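Local atomic coordinates of proteasome assembly chaperone 2 (PAC2) homologue Rv2125 (Mycobacterium tuberculosis, PDB entry 5UN0), a protein that belongs to the PAC2 family of proteasome assembly chaperone homologues and may act as a chaperone in protein assembly, although its cellular role is not established. Residues A[23-28]-A[204-210]; A[30-36]-A[65-71]; A[120-125]-A[231-236]. Numbering follows the deposited sequence.

Contact 1: residues A[23-28]-A[204-210]; sequences HLAASW and EVPLADL
The last helical turn of 16-27, carried by residues 23-27, lies beside an irregular strip of chain, 204-210, that is extended from Glu204 to Pro206. Trp28 (phi/psi -90/5) leaves the helix. Nearest CA pairs are Leu24 with Val205 at 7.6 Å, Ser27 with Pro206 at 7.3 Å and His23 with Leu207 at 8.4 Å. Val205 is the main bump: its CG2 lies 3.5 Å from CD2 of Leu24 (mt), while its CB sits 4.1 Å from CZ2 of Trp28, so the branched side chain fills the hollow between helix and indole. Trp28 (chi1 m) also brings NE1 to 4.0 Å from CD of Pro206, so the puckered proline ring touches the indole obliquely beside Val205. The strip is the connector from helix 188-201 to helix 210-222, and the contact ties it to a helix packed on the central sheet of this alpha/beta fold; Leu24 also reaches Leu194 of helix 188-201 and Leu82 of strand 80-85. His23, with chi1 t and chi2 76°, projects towards the strip, and its NE2 donates a nearly straight hydrogen bond (2.9 Å, 168°) to O of Pro206. Histidine suits this place because its ring also offers an apolar face, over which CD1 of Leu210 stands 4.2 Å from the centroid in a CH-pi contact. Leu210 is brought there by a type II' turn from Leu207, closed by Leu210 N to Leu207 O at 3.2 Å, with Ala208 at phi/psi 58/-114. Ser27 (m) turns its OG back onto O of His23 at 2.6 Å.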
loop_
_atom_site.group_PDB
_atom_site.type_symbol
_atom_site.label_atom_id
_atom_site.label_comp_id
_atom_site.label_asym_id
_atom_site.label_seq_id
_atom_site.Cartn_x
_atom_site.Cartn_y
_atom_site.Cartn_z
ATOM N N HIS A 23 -28.716 -2.165 6.009
ATOM C CA HIS A 23 -30.002 -2.528 6.591
ATOM C C HIS A 23 -30.970 -1.362 6.665
ATOM O O HIS A 23 -32.184 -1.540 6.552
ATOM C CB HIS A 23 -29.811 -3.084 7.999
ATOM C CG HIS A 23 -31.080 -3.535 8.620
ATOM N ND1 HIS A 23 -31.692 -4.719 8.276
ATOM C CD2 HIS A 23 -31.893 -2.935 9.517
ATOM C CE1 HIS A 23 -32.817 -4.841 8.955
ATOM N NE2 HIS A 23 -32.961 -3.774 9.720
ATOM N N LEU A 24 -30.427 -0.178 6.906
ATOM C CA LEU A 24 -31.235 1.032 6.890
ATOM C C LEU A 24 -31.745 1.271 5.480
ATOM O O LEU A 24 -32.915 1.570 5.295
ATOM C CB LEU A 24 -30.431 2.236 7.377
ATOM C CG LEU A 24 -30.049 2.236 8.857
ATOM C CD1 LEU A 24 -29.301 3.525 9.171
ATOM C CD2 LEU A 24 -31.255 2.083 9.779
ATOM N N ALA A 25 -30.853 1.118 4.500
ATOM C CA ALA A 25 -31.168 1.442 3.104
ATOM C C ALA A 25 -32.173 0.462 2.511
ATOM O O ALA A 25 -32.952 0.800 1.615
ATOM C CB ALA A 25 -29.902 1.452 2.270
ATOM N N ALA A 26 -32.132 -0.768 3.015
ATOM C CA ALA A 26 -33.065 -1.799 2.594
ATOM C C ALA A 26 -34.410 -1.490 3.201
ATOM O O ALA A 26 -35.404 -1.403 2.498
ATOM C CB ALA A 26 -32.581 -3.166 3.048
ATOM N N SER A 27 -34.416 -1.315 4.521
ATOM C CA SER A 27 -35.641 -1.147 5.294
ATOM C C SER A 27 -36.409 0.041 4.804
ATOM O O SER A 27 -37.568 -0.082 4.440
ATOM C CB SER A 27 -35.333 -0.965 6.783
ATOM O OG SER A 27 -34.591 -2.061 7.307
ATOM N N TRP A 28 -35.757 1.191 4.780
ATOM C CA TRP A 28 -36.404 2.442 4.361
ATOM C C TRP A 28 -36.303 2.765 2.868
ATOM O O TRP A 28 -36.726 3.828 2.438
ATOM C CB TRP A 28 -35.827 3.599 5.157
ATOM C CG TRP A 28 -36.094 3.503 6.588
ATOM C CD1 TRP A 28 -37.183 2.963 7.160
ATOM C CD2 TRP A 28 -35.265 3.985 7.655
ATOM N NE1 TRP A 28 -37.085 3.053 8.511
ATOM C CE2 TRP A 28 -35.919 3.673 8.851
ATOM C CE3 TRP A 28 -34.030 4.632 7.714
ATOM C CZ2 TRP A 28 -35.395 3.989 10.110
ATOM C CZ3 TRP A 28 -33.502 4.946 8.958
ATOM C CH2 TRP A 28 -34.188 4.623 10.142
ATOM N N GLU A 204 -37.334 5.110 15.406
ATOM C CA GLU A 204 -37.213 3.676 15.616
ATOM C C GLU A 204 -36.816 3.018 14.298
ATOM O O GLU A 204 -37.338 3.376 13.244
ATOM C CB GLU A 204 -38.498 3.041 16.187
ATOM C CG GLU A 204 -38.229 1.643 16.771
ATOM C CD GLU A 204 -39.448 0.888 17.295
ATOM O OE1 GLU A 204 -39.850 -0.072 16.622
ATOM O OE2 GLU A 204 -39.977 1.203 18.386
ATOM N N VAL A 205 -35.873 2.076 14.375
ATOM C CA VAL A 205 -35.437 1.302 13.209
ATOM C C VAL A 205 -35.866 -0.150 13.384
ATOM O O VAL A 205 -35.567 -0.796 14.408
ATOM C CB VAL A 205 -33.918 1.413 12.876
ATOM C CG1 VAL A 205 -33.045 1.237 14.099
ATOM C CG2 VAL A 205 -33.516 0.402 11.809
ATOM N N PRO A 206 -36.576 -0.671 12.376
ATOM C CA PRO A 206 -37.108 -2.013 12.423
ATOM C C PRO A 206 -35.970 -2.997 12.294
ATOM O O PRO A 206 -35.250 -2.961 11.295
ATOM C CB PRO A 206 -38.027 -2.073 11.191
ATOM C CG PRO A 206 -37.859 -0.785 10.451
ATOM C CD PRO A 206 -36.691 -0.084 11.032
ATOM N N LEU A 207 -35.784 -3.847 13.296
ATOM C CA LEU A 207 -34.684 -4.798 13.242
ATOM C C LEU A 207 -35.039 -6.012 12.409
ATOM O O LEU A 207 -34.142 -6.712 11.928
ATOM C CB LEU A 207 -34.257 -5.240 14.630
ATOM C CG LEU A 207 -33.711 -4.123 15.515
ATOM C CD1 LEU A 207 -33.791 -4.531 16.974
ATOM C CD2 LEU A 207 -32.281 -3.790 15.135
ATOM N N ALA A 208 -36.338 -6.265 12.235
ATOM C CA ALA A 208 -36.818 -7.386 11.418
ATOM C C ALA A 208 -36.303 -8.756 11.911
ATOM O O ALA A 208 -36.655 -9.186 13.012
ATOM C CB ALA A 208 -36.468 -7.162 9.950
ATOM N N ASP A 209 -35.466 -9.417 11.106
ATOM C CA ASP A 209 -35.040 -10.787 11.350
ATOM C C ASP A 209 -33.654 -10.857 11.999
ATOM O O ASP A 209 -33.080 -11.941 12.136
ATOM C CB ASP A 209 -34.991 -11.522 9.998
ATOM C CG ASP A 209 -35.344 -13.014 10.095
ATOM O OD1 ASP A 209 -36.168 -13.402 10.961
ATOM O OD2 ASP A 209 -34.814 -13.802 9.264
ATOM N N LEU A 210 -33.108 -9.712 12.396
ATOM C CA LEU A 210 -31.731 -9.675 12.904
ATOM C C LEU A 210 -31.526 -10.494 14.188
ATOM O O LEU A 210 -30.540 -11.220 14.303
ATOM C CB LEU A 210 -31.237 -8.230 13.094
ATOM C CG LEU A 210 -30.680 -7.524 11.853
ATOM C CD1 LEU A 210 -30.388 -6.068 12.160
ATOM C CD2 LEU A 210 -29.420 -8.191 11.327
#

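Contact 2: residues A[30-36]-A[65-71]; sequences ALPIVEI and AMRISHC
Strands 31-36 and 66-71 run antiparallel, their short axes 4.2 Å apart at closest and their directions 135° apart. Leu31 with His70 is a hydrogen-bonded pair: Leu31 N to His70 O is 2.7 Å and His70 N to Leu31 O is 2.6 Å. Pro32 follows opposite Ser69 in a non-hydrogen-bonded pair (CA-CA 3.9 Å), where proline's missing N-H costs this ladder nothing. A classic beta bulge then shifts the register: N of Ile33 (phi/psi -134/-54) and N of Val34 both donate to Ile68 O, at 3.1 and 3.0 Å, and Ile68 N returns to Val34 O at 2.6 Å. Ile36 N to Met66 O (2.7 Å) and Met66 N to Ile36 O (2.9 Å) complete the ladder. Glu35 (tt) faces Arg67 (m at chi1); OE1 of Glu35 lies 3.5 Å from NE of Arg67, well out of the guanidinium plane, so charge alone joins them, while Arg67 NH2 is bonded to Gln62. His70 NE2 is satisfied by Asp79. Apolar Val34, Ile36, Met66 and Ile68 share the other face, Val34 CG1 reaching Ile68 CD1 at 3.7 Å. Strand 31-36 is outermost in this chain's sheet; 66-71 bonds onward to strand 80-85, and helix 92-105 packs against Ile36, Met66 and Ile68.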
loop_
_atom_site.group_PDB
_atom_site.type_symbol
_atom_site.label_atom_id
_atom_site.label_comp_id
_atom_site.label_asym_id
_atom_site.label_seq_id
_atom_site.Cartn_x
_atom_site.Cartn_y
_atom_site.Cartn_z
ATOM N N ALA A 30 -33.771 3.367 0.312
ATOM C CA ALA A 30 -33.089 4.614 0.079
ATOM C C ALA A 30 -32.877 4.836 -1.406
ATOM O O ALA A 30 -32.699 3.884 -2.155
ATOM C CB ALA A 30 -31.775 4.642 0.822
ATOM N N LEU A 31 -32.891 6.107 -1.809
ATOM C CA LEU A 31 -32.770 6.523 -3.199
ATOM C C LEU A 31 -31.350 7.057 -3.436
ATOM O O LEU A 31 -30.945 8.050 -2.827
ATOM C CB LEU A 31 -33.827 7.597 -3.462
ATOM C CG LEU A 31 -34.158 8.183 -4.824
ATOM C CD1 LEU A 31 -35.047 9.413 -4.678
ATOM C CD2 LEU A 31 -32.915 8.540 -5.592
ATOM N N PRO A 32 -30.568 6.380 -4.300
ATOM C CA PRO A 32 -29.248 6.884 -4.683
ATOM C C PRO A 32 -29.308 8.283 -5.290
ATOM O O PRO A 32 -30.203 8.551 -6.087
ATOM C CB PRO A 32 -28.787 5.875 -5.738
ATOM C CG PRO A 32 -29.434 4.602 -5.354
ATOM C CD PRO A 32 -30.759 4.987 -4.750
ATOM N N ILE A 33 -28.366 9.143 -4.917
ATOM C CA ILE A 33 -28.318 10.505 -5.434
ATOM C C ILE A 33 -26.903 10.889 -5.865
ATOM O O ILE A 33 -26.686 11.322 -6.996
ATOM C CB ILE A 33 -28.820 11.522 -4.393
ATOM C CG1 ILE A 33 -27.941 11.484 -3.142
ATOM C CG2 ILE A 33 -30.273 11.247 -4.039
ATOM C CD1 ILE A 33 -28.230 12.596 -2.158
ATOM N N VAL A 34 -25.946 10.727 -4.956
ATOM C CA VAL A 34 -24.539 11.071 -5.246
ATOM C C VAL A 34 -23.590 9.879 -5.061
ATOM O O VAL A 34 -23.696 9.108 -4.102
ATOM C CB VAL A 34 -24.056 12.230 -4.362
ATOM C CG1 VAL A 34 -22.542 12.217 -4.182
ATOM C CG2 VAL A 34 -24.477 13.559 -4.957
ATOM N N GLU A 35 -22.656 9.752 -5.999
ATOM C CA GLU A 35 -21.610 8.740 -5.951
ATOM C C GLU A 35 -20.238 9.366 -6.208
ATOM O O GLU A 35 -20.004 9.901 -7.282
ATOM C CB GLU A 35 -21.891 7.663 -6.987
ATOM C CG GLU A 35 -20.733 6.704 -7.185
ATOM C CD GLU A 35 -21.148 5.418 -7.869
ATOM O OE1 GLU A 35 -21.922 4.633 -7.256
ATOM O OE2 GLU A 35 -20.681 5.196 -9.014
ATOM N N ILE A 36 -19.346 9.313 -5.216
ATOM C CA ILE A 36 -18.005 9.919 -5.324
ATOM C C ILE A 36 -16.989 8.882 -5.800
ATOM O O ILE A 36 -16.500 8.033 -5.041
ATOM C CB ILE A 36 -17.556 10.601 -4.025
ATOM C CG1 ILE A 36 -18.472 11.780 -3.724
ATOM C CG2 ILE A 36 -16.133 11.121 -4.147
ATOM C CD1 ILE A 36 -18.148 12.499 -2.425
ATOM N N ALA A 65 -15.752 3.484 -4.625
ATOM C CA ALA A 65 -16.355 4.804 -4.573
ATOM C C ALA A 65 -17.102 5.008 -3.278
ATOM O O ALA A 65 -17.246 4.074 -2.462
ATOM C CB ALA A 65 -17.302 4.989 -5.754
ATOM N N MET A 66 -17.610 6.232 -3.123
ATOM C CA MET A 66 -18.466 6.605 -2.002
ATOM C C MET A 66 -19.897 6.803 -2.487
ATOM O O MET A 66 -20.163 7.723 -3.243
ATOM C CB MET A 66 -17.952 7.895 -1.372
ATOM C CG MET A 66 -18.396 8.097 0.066
ATOM S SD MET A 66 -17.693 6.831 1.145
ATOM C CE MET A 66 -18.989 6.705 2.368
ATOM N N ARG A 67 -20.809 5.925 -2.065
ATOM C CA ARG A 67 -22.235 6.017 -2.437
ATOM C C ARG A 67 -23.052 6.785 -1.397
ATOM O O ARG A 67 -23.026 6.484 -0.199
ATOM C CB ARG A 67 -22.825 4.626 -2.684
ATOM C CG ARG A 67 -22.334 4.044 -3.993
ATOM C CD ARG A 67 -22.412 2.505 -4.104
ATOM N NE ARG A 67 -21.393 1.998 -5.048
ATOM C CZ ARG A 67 -20.094 1.873 -4.743
ATOM N NH1 ARG A 67 -19.646 2.201 -3.529
ATOM N NH2 ARG A 67 -19.230 1.416 -5.646
ATOM N N ILE A 68 -23.747 7.815 -1.867
ATOM C CA ILE A 68 -24.595 8.627 -1.017
ATOM C C ILE A 68 -26.020 8.477 -1.519
ATOM O O ILE A 68 -26.302 8.737 -2.689
ATOM C CB ILE A 68 -24.161 10.103 -1.042
ATOM C CG1 ILE A 68 -22.710 10.225 -0.558
ATOM C CG2 ILE A 68 -25.106 10.957 -0.197
ATOM C CD1 ILE A 68 -22.159 11.639 -0.512
ATOM N N SER A 69 -26.913 8.043 -0.634
ATOM C CA SER A 69 -28.320 7.865 -0.982
ATOM C C SER A 69 -29.252 8.548 0.044
ATOM O O SER A 69 -28.822 8.883 1.154
ATOM C CB SER A 69 -28.626 6.375 -1.114
ATOM O OG SER A 69 -28.331 5.691 0.078
ATOM N N HIS A 70 -30.519 8.753 -0.330
ATOM C CA HIS A 70 -31.470 9.496 0.522
ATOM C C HIS A 70 -32.659 8.654 0.980
ATOM O O HIS A 70 -33.104 7.752 0.277
ATOM C CB HIS A 70 -31.993 10.772 -0.161
ATOM C CG HIS A 70 -33.210 11.343 0.498
ATOM N ND1 HIS A 70 -34.486 10.884 0.233
ATOM C CD2 HIS A 70 -33.344 12.289 1.458
ATOM C CE1 HIS A 70 -35.353 11.538 0.985
ATOM N NE2 HIS A 70 -34.687 12.400 1.734
ATOM N N CYS A 71 -33.189 9.019 2.141
ATOM C CA CYS A 71 -34.095 8.190 2.882
ATOM C C CYS A 71 -35.119 8.999 3.650
ATOM O O CYS A 71 -34.855 10.123 4.045
ATOM C CB CYS A 71 -33.289 7.422 3.913
ATOM S SG CYS A 71 -33.684 5.702 3.965
#

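Contact 3: residues A[120-125]-A[231-236]; sequences DTPHTR and LAEYVQ
Tyr234 projects from the short helix 231-235 onto the loop 120-125, which has no regular secondary structure. The nearest CA pair is Pro122 with Tyr234, at 5.6 Å. With chi1 at -88° and chi2 at 3°, the phenol lies along the loop, and the peptide between Asp120 and Thr121 sits over one ring face, Thr121 N being 3.6 Å from CE2 of Tyr234. The hydroxyl ends at Asp120 (chi1 m), where Tyr234 OH donates to OD1 of Asp120 at 2.7 Å; the same OH is also hydrogen-bonded to NE2 of His179. Tyrosine suits this place because a flat ring can lie against a backbone while its polar tip reaches a carboxylate. Pro122, at phi/psi -70/151, sets its ring against the helix, CG being 4.2 Å from CB of Tyr234 and 4.2 Å from CA of Val235. The contact joins the loop between strands 110-119 and 129-132 of the central sheet to the last helix of the modelled chain, which follows helix 210-222. His123 takes chi1 p, which leads its ring to Leu231, with CE1 4.2 Å from CD1 of Leu231; its ND1 is hydrogen-bonded to Tyr180 OH, so the imidazole serves both polar and apolar neighbours. Leu231 has chi1 between wells at -112° and chi2 p, with both methyls near the His123 ring and Leu231 CD2 4.5 Å from CG2 of Thr124. Val235 (m) presents CG1 to OG1 of Thr124 (p) at 4.0 Å. The long side chain of Arg125, chi2 and chi3 both t, runs out past the valine, NE lying 4.3 Å from CB of Val235.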
loop_
_atom_site.group_PDB
_atom_site.type_symbol
_atom_site.label_atom_id
_atom_site.label_comp_id
_atom_site.label_asym_id
_atom_site.label_seq_id
_atom_site.Cartn_x
_atom_site.Cartn_y
_atom_site.Cartn_z
ATOM N N ASP A 120 -10.535 -7.904 22.392
ATOM C CA ASP A 120 -10.606 -9.029 23.314
ATOM C C ASP A 120 -11.945 -8.923 24.040
ATOM O O ASP A 120 -12.084 -8.133 24.977
ATOM C CB ASP A 120 -9.453 -8.999 24.335
ATOM C CG ASP A 120 -8.069 -8.985 23.683
ATOM O OD1 ASP A 120 -7.833 -9.728 22.698
ATOM O OD2 ASP A 120 -7.206 -8.229 24.185
ATOM N N THR A 121 -12.929 -9.703 23.588
ATOM C CA THR A 121 -14.280 -9.651 24.156
ATOM C C THR A 121 -15.037 -10.960 23.871
ATOM O O THR A 121 -14.900 -11.535 22.790
ATOM C CB THR A 121 -15.065 -8.430 23.610
ATOM O OG1 THR A 121 -16.358 -8.347 24.226
ATOM C CG2 THR A 121 -15.227 -8.507 22.088
ATOM N N PRO A 122 -15.830 -11.448 24.838
ATOM C CA PRO A 122 -16.559 -12.706 24.598
ATOM C C PRO A 122 -17.676 -12.547 23.570
ATOM O O PRO A 122 -18.243 -11.461 23.428
ATOM C CB PRO A 122 -17.152 -13.067 25.968
ATOM C CG PRO A 122 -16.939 -11.888 26.851
ATOM C CD PRO A 122 -16.124 -10.850 26.148
ATOM N N HIS A 123 -17.971 -13.626 22.855
ATOM C CA HIS A 123 -19.111 -13.660 21.947
ATOM C C HIS A 123 -20.383 -14.058 22.676
ATOM O O HIS A 123 -21.469 -14.019 22.099
ATOM C CB HIS A 123 -18.858 -14.630 20.796
ATOM C CG HIS A 123 -18.846 -16.074 21.203
ATOM N ND1 HIS A 123 -17.719 -16.702 21.685
ATOM C CD2 HIS A 123 -19.818 -17.020 21.173
ATOM C CE1 HIS A 123 -17.997 -17.968 21.942
ATOM N NE2 HIS A 123 -19.263 -18.187 21.640
ATOM N N THR A 124 -20.237 -14.449 23.940
ATOM C CA THR A 124 -21.357 -14.933 24.751
ATOM C C THR A 124 -21.918 -13.845 25.673
ATOM O O THR A 124 -22.801 -14.113 26.497
ATOM C CB THR A 124 -20.934 -16.144 25.604
ATOM O OG1 THR A 124 -19.887 -15.764 26.509
ATOM C CG2 THR A 124 -20.439 -17.268 24.711
ATOM N N ARG A 125 -21.404 -12.626 25.526
ATOM C CA ARG A 125 -21.873 -11.479 26.305
ATOM C C ARG A 125 -21.991 -10.241 25.419
ATOM O O ARG A 125 -21.392 -10.187 24.344
ATOM C CB ARG A 125 -20.935 -11.223 27.484
ATOM C CG ARG A 125 -21.329 -11.982 28.744
ATOM C CD ARG A 125 -20.141 -12.138 29.695
ATOM N NE ARG A 125 -20.387 -12.947 30.899
ATOM C CZ ARG A 125 -20.229 -12.527 32.166
ATOM N NH1 ARG A 125 -19.813 -11.291 32.466
ATOM N NH2 ARG A 125 -20.481 -13.367 33.167
ATOM N N LEU A 231 -12.353 -18.769 27.170
ATOM C CA LEU A 231 -13.569 -18.043 27.479
ATOM C C LEU A 231 -13.588 -17.592 28.898
ATOM O O LEU A 231 -13.986 -16.472 29.161
ATOM C CB LEU A 231 -14.824 -18.877 27.265
ATOM C CG LEU A 231 -15.746 -18.460 26.111
ATOM C CD1 LEU A 231 -14.999 -18.069 24.846
ATOM C CD2 LEU A 231 -16.739 -19.555 25.767
ATOM N N ALA A 232 -13.181 -18.458 29.822
ATOM C CA ALA A 232 -13.242 -18.085 31.219
ATOM C C ALA A 232 -12.495 -16.779 31.401
ATOM O O ALA A 232 -12.966 -15.880 32.102
ATOM C CB ALA A 232 -12.647 -19.150 32.108
ATOM N N GLU A 233 -11.349 -16.664 30.732
ATOM C CA GLU A 233 -10.545 -15.464 30.841
ATOM C C GLU A 233 -11.394 -14.276 30.448
ATOM O O GLU A 233 -11.538 -13.310 31.207
ATOM C CB GLU A 233 -9.328 -15.528 29.895
ATOM C CG GLU A 233 -8.213 -16.506 30.283
ATOM C CD GLU A 233 -6.805 -16.006 29.945
ATOM O OE1 GLU A 233 -6.343 -15.080 30.632
ATOM O OE2 GLU A 233 -6.133 -16.548 29.030
ATOM N N TYR A 234 -11.969 -14.373 29.256
ATOM C CA TYR A 234 -12.743 -13.278 28.691
ATOM C C TYR A 234 -14.007 -12.981 29.459
ATOM O O TYR A 234 -14.292 -11.831 29.770
ATOM C CB TYR A 234 -13.097 -13.587 27.233
ATOM C CG TYR A 234 -12.042 -13.139 26.240
ATOM C CD1 TYR A 234 -10.830 -12.566 26.653
ATOM C CD2 TYR A 234 -12.251 -13.296 24.883
ATOM C CE1 TYR A 234 -9.883 -12.164 25.731
ATOM C CE2 TYR A 234 -11.309 -12.899 23.954
ATOM C CZ TYR A 234 -10.126 -12.334 24.381
ATOM O OH TYR A 234 -9.181 -11.939 23.458
ATOM N N VAL A 235 -14.763 -14.025 29.767
ATOM C CA VAL A 235 -16.045 -13.841 30.438
ATOM C C VAL A 235 -15.847 -12.994 31.685
ATOM O O VAL A 235 -16.701 -12.182 32.011
ATOM C CB VAL A 235 -16.751 -15.170 30.790
ATOM C CG1 VAL A 235 -17.246 -15.857 29.527
ATOM C CG2 VAL A 235 -15.816 -16.081 31.549
ATOM N N GLN A 236 -14.712 -13.148 32.363
ATOM C CA GLN A 236 -14.404 -12.269 33.475
ATOM C C GLN A 236 -12.953 -11.792 33.444
ATOM O O GLN A 236 -12.646 -10.718 32.908
ATOM C CB GLN A 236 -14.733 -12.927 34.814
ATOM C CG GLN A 236 -16.182 -13.452 34.938
ATOM C CD GLN A 236 -17.267 -12.393 34.742
ATOM O OE1 GLN A 236 -18.319 -12.669 34.164
ATOM N NE2 GLN A 236 -17.023 -11.188 35.235
#

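Contacts 1 and 2 are neighbours: helix 16-27 is followed in the chain by strand 31-36, and the centres of the two contacts lie 18 Å apart. At the junction Ala25 O and Ala30 N, 3.0 Å apart, make a probable hydrogen bond, and Trp28 CB packs 3.2 Å from Cys71 SG, so the residue that flanks Val205 in contact 1 also touches the end of the ladder in contact 2. Along the chain, contact 2 is nested within the loop that contact 1 closes. Contact 3 stands apart, its centre 28 Å from that of contact 1 (nearest atoms about 12 Å) and 38 Å from that of contact 2, on opposite sides of the chain's centre from the latter.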